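Local structure of 3-hexulose-6-phosphate isomerase (1JEO) at residues R36-G47 against P78-I89. The protein catalyses the interconversion of D-arabino-hex-3-ulose 6-phosphate and beta-D-fructose 6-phosphate, working as a homotetramer of the SIS family. Numbering follows the deposited sequence.
Sequences RIIKAKKIFIFG and PSYEKDDLLILI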
loop_
_atom_site.group_PDB
_atom_site.type_symbol
_atom_site.label_atom_id
_atom_site.label_comp_id
_atom_site.label_asym_id
_atom_site.label_seq_id
_atom_site.Cartn_x
_atom_site.Cartn_y
_atom_site.Cartn_z
ATOM N N ARG A 36 -9.688 -5.882 5.401
ATOM C CA ARG A 36 -9.645 -4.608 6.130
ATOM C C ARG A 36 -10.070 -3.425 5.260
ATOM O O ARG A 36 -10.691 -2.490 5.762
ATOM C CB ARG A 36 -8.247 -4.358 6.695
ATOM C CG ARG A 36 -7.879 -5.278 7.835
ATOM C CD ARG A 36 -6.416 -5.127 8.187
ATOM N NE ARG A 36 -5.941 -6.199 9.056
ATOM C CZ ARG A 36 -5.717 -6.074 10.362
ATOM N NH1 ARG A 36 -5.920 -4.918 10.979
ATOM N NH2 ARG A 36 -5.288 -7.117 11.053
ATOM N N ILE A 37 -9.766 -3.498 3.958
ATOM C CA ILE A 37 -10.129 -2.461 2.977
ATOM C C ILE A 37 -11.653 -2.440 2.747
ATOM O O ILE A 37 -12.261 -1.363 2.708
ATOM C CB ILE A 37 -9.329 -2.649 1.625
ATOM C CG1 ILE A 37 -7.886 -2.147 1.797
ATOM C CG2 ILE A 37 -10.004 -1.921 0.441
ATOM C CD1 ILE A 37 -6.959 -2.444 0.614
ATOM N N ILE A 38 -12.258 -3.628 2.663
ATOM C CA ILE A 38 -13.705 -3.780 2.454
ATOM C C ILE A 38 -14.526 -3.420 3.711
ATOM O O ILE A 38 -15.613 -2.834 3.605
ATOM C CB ILE A 38 -14.033 -5.227 1.926
ATOM C CG1 ILE A 38 -13.439 -5.401 0.520
ATOM C CG2 ILE A 38 -15.550 -5.497 1.877
ATOM C CD1 ILE A 38 -13.420 -6.833 0.007
ATOM N N LYS A 39 -13.965 -3.706 4.885
ATOM C CA LYS A 39 -14.631 -3.436 6.160
ATOM C C LYS A 39 -14.460 -2.020 6.702
ATOM O O LYS A 39 -15.234 -1.590 7.561
ATOM C CB LYS A 39 -14.200 -4.456 7.219
ATOM C CG LYS A 39 -14.798 -5.840 7.023
ATOM C CD LYS A 39 -14.301 -6.802 8.082
ATOM C CE LYS A 39 -14.971 -8.158 7.960
ATOM N NZ LYS A 39 -14.412 -9.125 8.947
ATOM N N ALA A 40 -13.464 -1.292 6.196
ATOM C CA ALA A 40 -13.204 0.080 6.641
ATOM C C ALA A 40 -14.230 1.086 6.134
ATOM O O ALA A 40 -14.812 0.899 5.063
ATOM C CB ALA A 40 -11.815 0.518 6.222
ATOM N N LYS A 41 -14.455 2.137 6.924
ATOM C CA LYS A 41 -15.380 3.212 6.570
ATOM C C LYS A 41 -14.629 4.116 5.579
ATOM O O LYS A 41 -15.090 4.334 4.459
ATOM C CB LYS A 41 -15.797 3.992 7.828
ATOM C CG LYS A 41 -17.001 4.923 7.663
ATOM C CD LYS A 41 -18.316 4.158 7.544
ATOM C CE LYS A 41 -19.493 5.108 7.353
ATOM N NZ LYS A 41 -20.789 4.384 7.211
ATOM N N LYS A 42 -13.460 4.606 6.000
ATOM C CA LYS A 42 -12.598 5.450 5.164
ATOM C C LYS A 42 -11.188 4.849 5.184
ATOM O O LYS A 42 -10.772 4.257 6.184
ATOM C CB LYS A 42 -12.558 6.915 5.647
ATOM C CG LYS A 42 -13.922 7.587 5.878
ATOM C CD LYS A 42 -13.850 9.108 6.062
ATOM C CE LYS A 42 -13.043 9.560 7.283
ATOM N NZ LYS A 42 -13.596 9.169 8.603
ATOM N N ILE A 43 -10.477 4.952 4.060
ATOM C CA ILE A 43 -9.119 4.410 3.935
ATOM C C ILE A 43 -8.112 5.542 3.727
ATOM O O ILE A 43 -8.274 6.374 2.836
ATOM C CB ILE A 43 -9.021 3.376 2.766
ATOM C CG1 ILE A 43 -10.062 2.266 2.962
ATOM C CG2 ILE A 43 -7.624 2.731 2.728
ATOM C CD1 ILE A 43 -10.532 1.630 1.699
ATOM N N PHE A 44 -7.076 5.559 4.565
ATOM C CA PHE A 44 -6.029 6.581 4.515
ATOM C C PHE A 44 -4.681 6.000 4.119
ATOM O O PHE A 44 -4.247 4.990 4.665
ATOM C CB PHE A 44 -5.891 7.279 5.874
ATOM C CG PHE A 44 -7.070 8.127 6.252
ATOM C CD1 PHE A 44 -8.260 7.538 6.730
ATOM C CD2 PHE A 44 -6.994 9.525 6.160
ATOM C CE1 PHE A 44 -9.359 8.337 7.118
ATOM C CE2 PHE A 44 -8.088 10.339 6.545
ATOM C CZ PHE A 44 -9.273 9.741 7.024
ATOM N N ILE A 45 -4.032 6.634 3.145
ATOM C CA ILE A 45 -2.722 6.189 2.672
ATOM C C ILE A 45 -1.695 7.298 2.919
ATOM O O ILE A 45 -2.002 8.479 2.756
ATOM C CB ILE A 45 -2.713 5.871 1.131
ATOM C CG1 ILE A 45 -3.981 5.131 0.670
ATOM C CG2 ILE A 45 -1.434 5.109 0.744
ATOM C CD1 ILE A 45 -4.177 3.736 1.177
ATOM N N PHE A 46 -0.481 6.908 3.312
ATOM C CA PHE A 46 0.612 7.855 3.536
ATOM C C PHE A 46 1.978 7.243 3.241
ATOM O O PHE A 46 2.211 6.047 3.442
ATOM C CB PHE A 46 0.602 8.448 4.962
ATOM C CG PHE A 46 1.589 9.589 5.164
ATOM C CD1 PHE A 46 1.474 10.790 4.420
ATOM C CD2 PHE A 46 2.662 9.456 6.067
ATOM C CE1 PHE A 46 2.414 11.847 4.570
ATOM C CE2 PHE A 46 3.614 10.506 6.229
ATOM C CZ PHE A 46 3.485 11.705 5.477
ATOM N N GLY A 47 2.878 8.125 2.820
ATOM C CA GLY A 47 4.247 7.784 2.508
ATOM C C GLY A 47 4.948 9.084 2.169
ATOM O O GLY A 47 4.298 10.071 1.803
ATOM N N PRO A 78 -9.970 14.343 5.473
ATOM C CA PRO A 78 -10.577 14.538 6.790
ATOM C C PRO A 78 -9.896 13.832 7.954
ATOM O O PRO A 78 -8.832 13.224 7.800
ATOM C CB PRO A 78 -11.984 13.990 6.584
ATOM C CG PRO A 78 -11.759 12.842 5.714
ATOM C CD PRO A 78 -10.749 13.350 4.709
ATOM N N SER A 79 -10.573 13.883 9.099
ATOM C CA SER A 79 -10.122 13.263 10.336
ATOM C C SER A 79 -10.190 11.746 10.282
ATOM O O SER A 79 -11.077 11.173 9.639
ATOM C CB SER A 79 -10.980 13.749 11.505
ATOM O OG SER A 79 -12.356 13.557 11.228
ATOM N N TYR A 80 -9.224 11.119 10.944
ATOM C CA TYR A 80 -9.127 9.668 11.052
ATOM C C TYR A 80 -10.022 9.272 12.227
ATOM O O TYR A 80 -9.863 9.793 13.335
ATOM C CB TYR A 80 -7.669 9.284 11.321
ATOM C CG TYR A 80 -7.361 7.802 11.302
ATOM C CD1 TYR A 80 -7.223 7.111 10.090
ATOM C CD2 TYR A 80 -7.204 7.084 12.502
ATOM C CE1 TYR A 80 -6.935 5.727 10.069
ATOM C CE2 TYR A 80 -6.919 5.701 12.496
ATOM C CZ TYR A 80 -6.784 5.032 11.277
ATOM O OH TYR A 80 -6.488 3.693 11.272
ATOM N N GLU A 81 -10.993 8.399 11.961
ATOM C CA GLU A 81 -11.934 7.938 12.983
ATOM C C GLU A 81 -11.707 6.467 13.351
ATOM O O GLU A 81 -10.912 5.782 12.702
ATOM C CB GLU A 81 -13.372 8.208 12.533
ATOM C CG GLU A 81 -13.690 9.703 12.428
ATOM C CD GLU A 81 -15.081 9.989 11.903
ATOM O OE1 GLU A 81 -15.359 9.670 10.725
ATOM O OE2 GLU A 81 -15.894 10.552 12.667
ATOM N N LYS A 82 -12.386 5.998 14.402
ATOM C CA LYS A 82 -12.240 4.624 14.916
ATOM C C LYS A 82 -12.483 3.446 13.963
ATOM O O LYS A 82 -11.852 2.401 14.110
ATOM C CB LYS A 82 -13.044 4.440 16.215
ATOM C CG LYS A 82 -14.552 4.648 16.099
ATOM C CD LYS A 82 -15.249 4.394 17.433
ATOM C CE LYS A 82 -16.767 4.466 17.306
ATOM N NZ LYS A 82 -17.331 3.367 16.460
ATOM N N ASP A 83 -13.352 3.637 12.973
ATOM C CA ASP A 83 -13.674 2.584 12.008
ATOM C C ASP A 83 -12.875 2.691 10.706
ATOM O O ASP A 83 -13.184 2.009 9.721
ATOM C CB ASP A 83 -15.182 2.584 11.707
ATOM C CG ASP A 83 -16.025 2.217 12.920
ATOM O OD1 ASP A 83 -16.969 2.971 13.233
ATOM O OD2 ASP A 83 -15.745 1.176 13.557
ATOM N N ASP A 84 -11.830 3.519 10.723
ATOM C CA ASP A 84 -10.985 3.734 9.546
ATOM C C ASP A 84 -9.733 2.861 9.483
ATOM O O ASP A 84 -9.380 2.178 10.449
ATOM C CB ASP A 84 -10.602 5.217 9.419
ATOM C CG ASP A 84 -11.804 6.132 9.229
ATOM O OD1 ASP A 84 -12.885 5.656 8.822
ATOM O OD2 ASP A 84 -11.665 7.345 9.475
ATOM N N LEU A 85 -9.065 2.906 8.332
ATOM C CA LEU A 85 -7.851 2.139 8.078
ATOM C C LEU A 85 -6.721 3.035 7.566
ATOM O O LEU A 85 -6.950 3.911 6.738
ATOM C CB LEU A 85 -8.144 1.042 7.042
ATOM C CG LEU A 85 -7.000 0.210 6.454
ATOM C CD1 LEU A 85 -6.381 -0.690 7.503
ATOM C CD2 LEU A 85 -7.514 -0.595 5.297
ATOM N N LEU A 86 -5.516 2.815 8.086
ATOM C CA LEU A 86 -4.332 3.555 7.657
ATOM C C LEU A 86 -3.313 2.579 7.070
ATOM O O LEU A 86 -2.988 1.557 7.682
ATOM C CB LEU A 86 -3.697 4.339 8.818
ATOM C CG LEU A 86 -2.388 5.095 8.530
ATOM C CD1 LEU A 86 -2.602 6.284 7.594
ATOM C CD2 LEU A 86 -1.760 5.555 9.824
ATOM N N ILE A 87 -2.851 2.883 5.861
ATOM C CA ILE A 87 -1.850 2.067 5.178
ATOM C C ILE A 87 -0.604 2.946 5.009
ATOM O O ILE A 87 -0.669 4.041 4.441
ATOM C CB ILE A 87 -2.366 1.532 3.801
ATOM C CG1 ILE A 87 -3.558 0.584 4.016
ATOM C CG2 ILE A 87 -1.246 0.801 3.038
ATOM C CD1 ILE A 87 -4.336 0.215 2.764
ATOM N N LEU A 88 0.512 2.471 5.558
ATOM C CA LEU A 88 1.788 3.179 5.497
ATOM C C LEU A 88 2.766 2.460 4.590
ATOM O O LEU A 88 2.873 1.236 4.630
ATOM C CB LEU A 88 2.384 3.342 6.902
ATOM C CG LEU A 88 1.550 4.176 7.888
ATOM C CD1 LEU A 88 2.088 4.063 9.283
ATOM C CD2 LEU A 88 1.489 5.639 7.458
ATOM N N ILE A 89 3.406 3.222 3.704
ATOM C CA ILE A 89 4.383 2.684 2.756
ATOM C C ILE A 89 5.711 3.375 3.033
ATOM O O ILE A 89 5.819 4.598 2.912
ATOM C CB ILE A 89 3.923 2.904 1.269
ATOM C CG1 ILE A 89 2.579 2.203 1.034
ATOM C CG2 ILE A 89 4.952 2.323 0.274
ATOM C CD1 ILE A 89 1.795 2.735 -0.117
#
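Phe44 and Ile87 sit at the middle of a parallel strand pair, where Phe44 N donates to Leu85 O at 2.7 Å and Phe44 O accepts Ile87 N at 2.8 Å. The ladder continues with Leu85 N to Lys42 O before them and, after them, Phe46 N to Ile87 O and Ile89 N to Phe46 O. On the face of Ile43, Ile45, Leu85 and Ile87 the contact is mainly apolar: Ile45 CD1 lies beside Ile87 CD1 at 3.9 Å, both side chains pointing the same way, while Leu85 CD2 reaches Ile37 CG1 of helix 24-39, and Phe58 of helix 49-64 closes over Ile37, Ile45 and Ile87. These are two neighbouring inner strands of the five-stranded parallel alpha/beta sheet of the SIS domain, with strand 69-71 beyond Ile43 and Ile45 and strand 112-115 beyond Leu86. At Gly47 and Ile89 the pair runs out near Ser51 and Ser90, inferred substrate-binding residues. On the other face the buried Phe44 ring takes the edge of Tyr80, planes 69° apart, and Tyr80 OH bonds Asn109. Lys42, its chain folded back by bends at chi3 (-62°) and chi4 (-65°), brings NZ to the syn lone pair of Asp84 OD2 at 2.8 Å. That oxygen also accepts Glu81 N at 2.8 Å, from above the carboxylate plane, pinning the turn from Glu81 to Asp84. With an alanine here, the Lys42 ammonium would probably lose its stronger carboxylate partner, and Glu81 N its acceptor. The solvent side, with Pro78, Ser79, Glu81 and Asp83, is looser: Glu81 OE1 joins the salt-bridge network through a weak hydrogen bond to Lys42 NZ, and Lys41 N holds Asp83 O at 3.1 Å while its side chain leads away.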